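Local coordinates for ankyrin repeat domain protein (Legionella pneumophila subsp. pneumophila, PDB 6MCA) that is a bacterial effector with ankyrin repeats and a cysteine protease-like part, and interacts with LARP7 of the host 7SK snRNP complex, at residues A250-P255 with L303-I308; C269-H274 with Q353-V358. All blocks are in the same frame, centred on the assembly; numbering follows the deposited sequence.

Contact 1 of 2, residues A250-P255 with L303-I308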
# COMPACT_ATOMS: atom_id res chain seq x y z
N ALA A 250 -23.81 8.60 -1.21
CA ALA A 250 -23.66 8.26 -2.62
C ALA A 250 -23.01 6.90 -2.80
O ALA A 250 -23.47 6.08 -3.62
CB ALA A 250 -22.85 9.34 -3.34
N LEU A 251 -21.95 6.62 -2.04
CA LEU A 251 -21.24 5.35 -2.19
C LEU A 251 -22.03 4.16 -1.65
O LEU A 251 -21.81 3.03 -2.10
CB LEU A 251 -19.88 5.42 -1.50
CG LEU A 251 -19.01 6.59 -1.94
CD1 LEU A 251 -18.00 7.00 -0.87
CD2 LEU A 251 -18.32 6.22 -3.23
N LEU A 252 -22.94 4.39 -0.70
CA LEU A 252 -23.81 3.31 -0.25
C LEU A 252 -24.74 2.82 -1.35
O LEU A 252 -25.33 1.74 -1.20
CB LEU A 252 -24.62 3.76 0.96
CG LEU A 252 -23.99 3.52 2.33
CD1 LEU A 252 -24.93 3.96 3.43
CD2 LEU A 252 -23.62 2.05 2.48
N LYS A 253 -24.90 3.59 -2.43
CA LYS A 253 -25.71 3.17 -3.57
C LYS A 253 -24.88 2.50 -4.66
O LYS A 253 -25.46 2.02 -5.64
CB LYS A 253 -26.45 4.37 -4.15
CG LYS A 253 -27.50 4.96 -3.23
CD LYS A 253 -28.04 6.28 -3.76
CE LYS A 253 -29.19 6.79 -2.91
NZ LYS A 253 -29.65 8.13 -3.34
N ALA A 254 -23.56 2.46 -4.51
CA ALA A 254 -22.72 1.80 -5.49
C ALA A 254 -22.97 0.30 -5.48
O ALA A 254 -23.33 -0.27 -4.44
CB ALA A 254 -21.24 2.09 -5.21
N PRO A 255 -22.79 -0.38 -6.61
CA PRO A 255 -23.05 -1.83 -6.63
C PRO A 255 -22.09 -2.62 -5.77
O PRO A 255 -22.51 -3.59 -5.11
CB PRO A 255 -22.92 -2.19 -8.12
CG PRO A 255 -22.02 -1.13 -8.68
CD PRO A 255 -22.38 0.12 -7.94
N LEU A 303 -27.90 -1.28 6.79
CA LEU A 303 -26.68 -0.85 6.12
C LEU A 303 -26.84 0.62 5.74
O LEU A 303 -27.14 0.98 4.60
CB LEU A 303 -26.40 -1.73 4.90
CG LEU A 303 -25.08 -1.62 4.16
CD1 LEU A 303 -23.92 -1.54 5.12
CD2 LEU A 303 -24.91 -2.82 3.24
N THR A 304 -26.63 1.49 6.73
CA THR A 304 -26.93 2.91 6.62
C THR A 304 -25.66 3.74 6.76
O THR A 304 -24.55 3.22 6.85
CB THR A 304 -27.94 3.33 7.69
OG1 THR A 304 -27.40 3.07 8.99
CG2 THR A 304 -29.24 2.57 7.53
N ILE A 305 -25.85 5.06 6.76
CA ILE A 305 -24.74 5.99 6.98
C ILE A 305 -24.11 5.74 8.34
O ILE A 305 -22.89 5.70 8.48
CB ILE A 305 -25.23 7.45 6.85
CG1 ILE A 305 -25.72 7.71 5.43
CG2 ILE A 305 -24.11 8.42 7.21
CD1 ILE A 305 -24.66 7.50 4.42
N ASN A 306 -24.95 5.60 9.37
CA ASN A 306 -24.44 5.36 10.72
C ASN A 306 -23.67 4.06 10.80
O ASN A 306 -22.68 3.97 11.55
CB ASN A 306 -25.60 5.37 11.72
CG ASN A 306 -26.51 6.57 11.54
OD1 ASN A 306 -27.34 6.61 10.63
ND2 ASN A 306 -26.35 7.57 12.40
N PHE A 307 -24.09 3.04 10.04
CA PHE A 307 -23.33 1.79 10.00
C PHE A 307 -21.93 2.02 9.43
O PHE A 307 -20.94 1.57 10.01
CB PHE A 307 -24.08 0.74 9.18
CG PHE A 307 -23.36 -0.58 9.10
CD1 PHE A 307 -22.44 -0.82 8.09
CD2 PHE A 307 -23.61 -1.58 10.02
CE1 PHE A 307 -21.78 -2.03 8.01
CE2 PHE A 307 -22.96 -2.79 9.95
CZ PHE A 307 -22.04 -3.02 8.94
N ILE A 308 -21.84 2.73 8.30
CA ILE A 308 -20.54 2.98 7.69
C ILE A 308 -19.67 3.82 8.62
O ILE A 308 -18.45 3.63 8.69
CB ILE A 308 -20.72 3.65 6.31
CG1 ILE A 308 -21.50 2.73 5.37
CG2 ILE A 308 -19.37 4.00 5.71
CD1 ILE A 308 -20.74 1.48 4.98
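The flat group that Leu252 meets is the peptide linking Thr304 to Ile305: methyl CD1 of Leu252 lies squarely over one of its faces, with Thr304 C directly beneath at 3.4 Å. On the same face CD1 of Leu252 stands 3.5 Å from Thr304 O, and Ile305 N is scarcely farther, so the methyl rests on the amide as a whole and not on one atom of it. Thr304 O also accepts a backbone bond from Ile308 N, in the first turn of helix 305-312. Leu252 reaches so far because CD1 continues the extended line of CA, CB and CG (chi2 -178°), while chi1, at -89°, has swung well past the usual -60°.

Aliphatic groups complete the grip. CD1 of Ile305 meets CD1 of Leu252 at 3.7 Å, methyl against methyl, brought there by a CG1 branch placed beside its own backbone N (chi1 -63°). The second branch of Leu252 works on Ile308: its CD2 lies 3.6 Å from Ile308 CG1, and the two side chains lie alongside, pointing opposite ways. Leu303 CG stands more loosely by the same CD2. Thr304 is the N-cap of the helix; its OG1 takes a weak capping bond of 3.5 Å from Phe307 N. On the partner side, a type I turn from Leu251 to Ala254 carries Leu252.

The arrangement illustrates how one leucine in a turn can dock the start of another helix. Helix 242-251 supplies Phe245, Ile248 and Ala249 around Ile305, strand 256-263 adds Leu257 beside Leu252 and Leu259 beside Ile308, and Phe307 packs on helix 318-329.

Contact 2 of 2, residues C269-H274 with Q353-V358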
# COMPACT_ATOMS: atom_id res chain seq x y z
N CYS A 269 -10.75 -7.67 5.54
CA CYS A 269 -11.46 -7.02 4.44
C CYS A 269 -12.90 -7.50 4.37
O CYS A 269 -13.20 -8.67 4.63
CB CYS A 269 -10.75 -7.27 3.11
SG CYS A 269 -9.18 -6.38 2.97
N PHE A 270 -13.80 -6.59 4.02
CA PHE A 270 -15.19 -6.92 3.79
C PHE A 270 -15.60 -6.44 2.40
O PHE A 270 -15.13 -5.39 1.94
CB PHE A 270 -16.10 -6.29 4.85
CG PHE A 270 -15.82 -6.79 6.24
CD1 PHE A 270 -14.82 -6.23 7.01
CD2 PHE A 270 -16.57 -7.83 6.78
CE1 PHE A 270 -14.57 -6.68 8.29
CE2 PHE A 270 -16.32 -8.29 8.06
CZ PHE A 270 -15.32 -7.71 8.82
N VAL A 271 -16.44 -7.21 1.74
CA VAL A 271 -16.92 -6.88 0.41
C VAL A 271 -18.44 -6.94 0.41
O VAL A 271 -19.03 -7.95 0.80
CB VAL A 271 -16.35 -7.82 -0.67
CG1 VAL A 271 -16.87 -7.42 -2.04
CG2 VAL A 271 -14.83 -7.79 -0.65
N ARG A 272 -19.08 -5.86 -0.02
CA ARG A 272 -20.52 -5.81 -0.21
C ARG A 272 -20.81 -5.75 -1.70
O ARG A 272 -20.24 -4.92 -2.41
CB ARG A 272 -21.12 -4.59 0.50
CG ARG A 272 -22.65 -4.56 0.53
CD ARG A 272 -23.23 -3.82 -0.67
NE ARG A 272 -24.69 -3.82 -0.64
CZ ARG A 272 -25.43 -2.79 -0.26
NH1 ARG A 272 -24.85 -1.66 0.13
NH2 ARG A 272 -26.75 -2.88 -0.26
N TYR A 273 -21.67 -6.65 -2.17
CA TYR A 273 -22.12 -6.63 -3.56
C TYR A 273 -23.60 -6.95 -3.57
O TYR A 273 -23.99 -8.11 -3.39
CB TYR A 273 -21.34 -7.61 -4.43
CG TYR A 273 -21.77 -7.58 -5.88
CD1 TYR A 273 -21.44 -6.51 -6.70
CD2 TYR A 273 -22.52 -8.62 -6.43
CE1 TYR A 273 -21.84 -6.47 -8.03
CE2 TYR A 273 -22.92 -8.59 -7.76
CZ TYR A 273 -22.57 -7.51 -8.55
OH TYR A 273 -22.97 -7.48 -9.87
N HIS A 274 -24.43 -5.93 -3.77
CA HIS A 274 -25.88 -6.07 -3.72
C HIS A 274 -26.31 -6.68 -2.39
O HIS A 274 -26.03 -6.11 -1.33
CB HIS A 274 -26.39 -6.89 -4.91
CG HIS A 274 -26.08 -6.28 -6.24
ND1 HIS A 274 -26.01 -4.92 -6.44
CD2 HIS A 274 -25.81 -6.85 -7.44
CE1 HIS A 274 -25.72 -4.68 -7.71
NE2 HIS A 274 -25.60 -5.83 -8.33
N GLN A 353 -5.25 -8.70 -0.94
CA GLN A 353 -5.13 -9.39 -2.22
C GLN A 353 -6.33 -10.29 -2.48
O GLN A 353 -6.83 -10.35 -3.61
CB GLN A 353 -3.84 -10.22 -2.27
CG GLN A 353 -2.55 -9.46 -2.01
CD GLN A 353 -2.49 -8.13 -2.74
OE1 GLN A 353 -2.49 -8.08 -3.97
NE2 GLN A 353 -2.43 -7.04 -1.98
N ALA A 354 -6.80 -10.99 -1.45
CA ALA A 354 -7.90 -11.93 -1.62
C ALA A 354 -9.21 -11.26 -2.00
O ALA A 354 -10.16 -11.96 -2.36
CB ALA A 354 -8.09 -12.75 -0.34
N VAL A 355 -9.29 -9.93 -1.93
CA VAL A 355 -10.52 -9.23 -2.29
C VAL A 355 -10.87 -9.48 -3.76
O VAL A 355 -12.05 -9.56 -4.11
CB VAL A 355 -10.38 -7.73 -1.98
CG1 VAL A 355 -11.48 -6.92 -2.67
CG2 VAL A 355 -10.41 -7.49 -0.48
N VAL A 356 -9.87 -9.62 -4.62
CA VAL A 356 -10.08 -9.75 -6.06
C VAL A 356 -10.86 -11.02 -6.37
O VAL A 356 -11.95 -10.93 -6.97
CB VAL A 356 -8.75 -9.68 -6.83
CG1 VAL A 356 -8.97 -10.00 -8.30
CG2 VAL A 356 -8.11 -8.31 -6.66
N PRO A 357 -10.39 -12.23 -6.00
CA PRO A 357 -11.19 -13.42 -6.31
C PRO A 357 -12.52 -13.45 -5.60
O PRO A 357 -13.51 -13.94 -6.17
CB PRO A 357 -10.28 -14.58 -5.87
CG PRO A 357 -9.39 -13.99 -4.85
CD PRO A 357 -9.15 -12.58 -5.29
N VAL A 358 -12.60 -12.93 -4.37
CA VAL A 358 -13.86 -12.93 -3.64
C VAL A 358 -14.88 -12.04 -4.33
O VAL A 358 -16.04 -12.43 -4.53
CB VAL A 358 -13.62 -12.50 -2.18
CG1 VAL A 358 -14.95 -12.35 -1.45
CG2 VAL A 358 -12.73 -13.50 -1.47
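Cys269, in strand 266-273, and Val355, in the first turn of helix 355-364, are the nearest pair of CA atoms across the two segments, 7.1 Å apart. Val355 spans the gap with both branches. Its CG2 lies 3.6 Å from Cys269 CB and touches the sulfur SG slightly farther off, whereas its CG1 faces Val271 CG2 at 4.0 Å. This division follows from chi1 of 166°, which sets CG1 anti to the backbone N and CG2 beside it, one branch for each of two strand residues on the same face of the sheet. The side chains of Val271 and Val355 meet at a slant, and all three touching residues are buried. At the strand's end, Arg272 NE donates a nearly straight bond of 2.7 Å to His274 O, directed at a carbonyl lone pair and lying in the guanidinium plane, which ties the side chain of Arg272 to the backbone just past the strand.

A helix laid on an antiparallel sheet is the result. Strand 266-273 runs between strands 256-263 and 276-280, whose Ile258 and Ile280 pack on Val355 and Val358 respectively; Phe270, on the opposite face, meets Phe311 edge-to-face, and helix 373-399 covers Val356 and Pro357 with Trp383 and Tyr380.

How the contacts relate
From the N terminus, the chain passes 250-255, 269-274, 303-308 and 353-358 in turn, so the loops closed by contacts 1 and 2 cross instead of nesting. Contact 1 closes a loop of 47 residues that holds the first four strands of the five-stranded antiparallel sheet; contact 2 closes one of 78, taking in helices 305-312 and 318-329 and the edge strand 331-337. Their centres lie about 16 Å apart, and they touch at several places, among them Leu303 CD2 at 3.3 Å from Arg272 NH1 and Pro255 against Tyr273 and His274. Contact 1 ties helix 305-312 to the turn leading into the first strand, and contact 2 ties helix 355-364 to the second strand, on the opposite face.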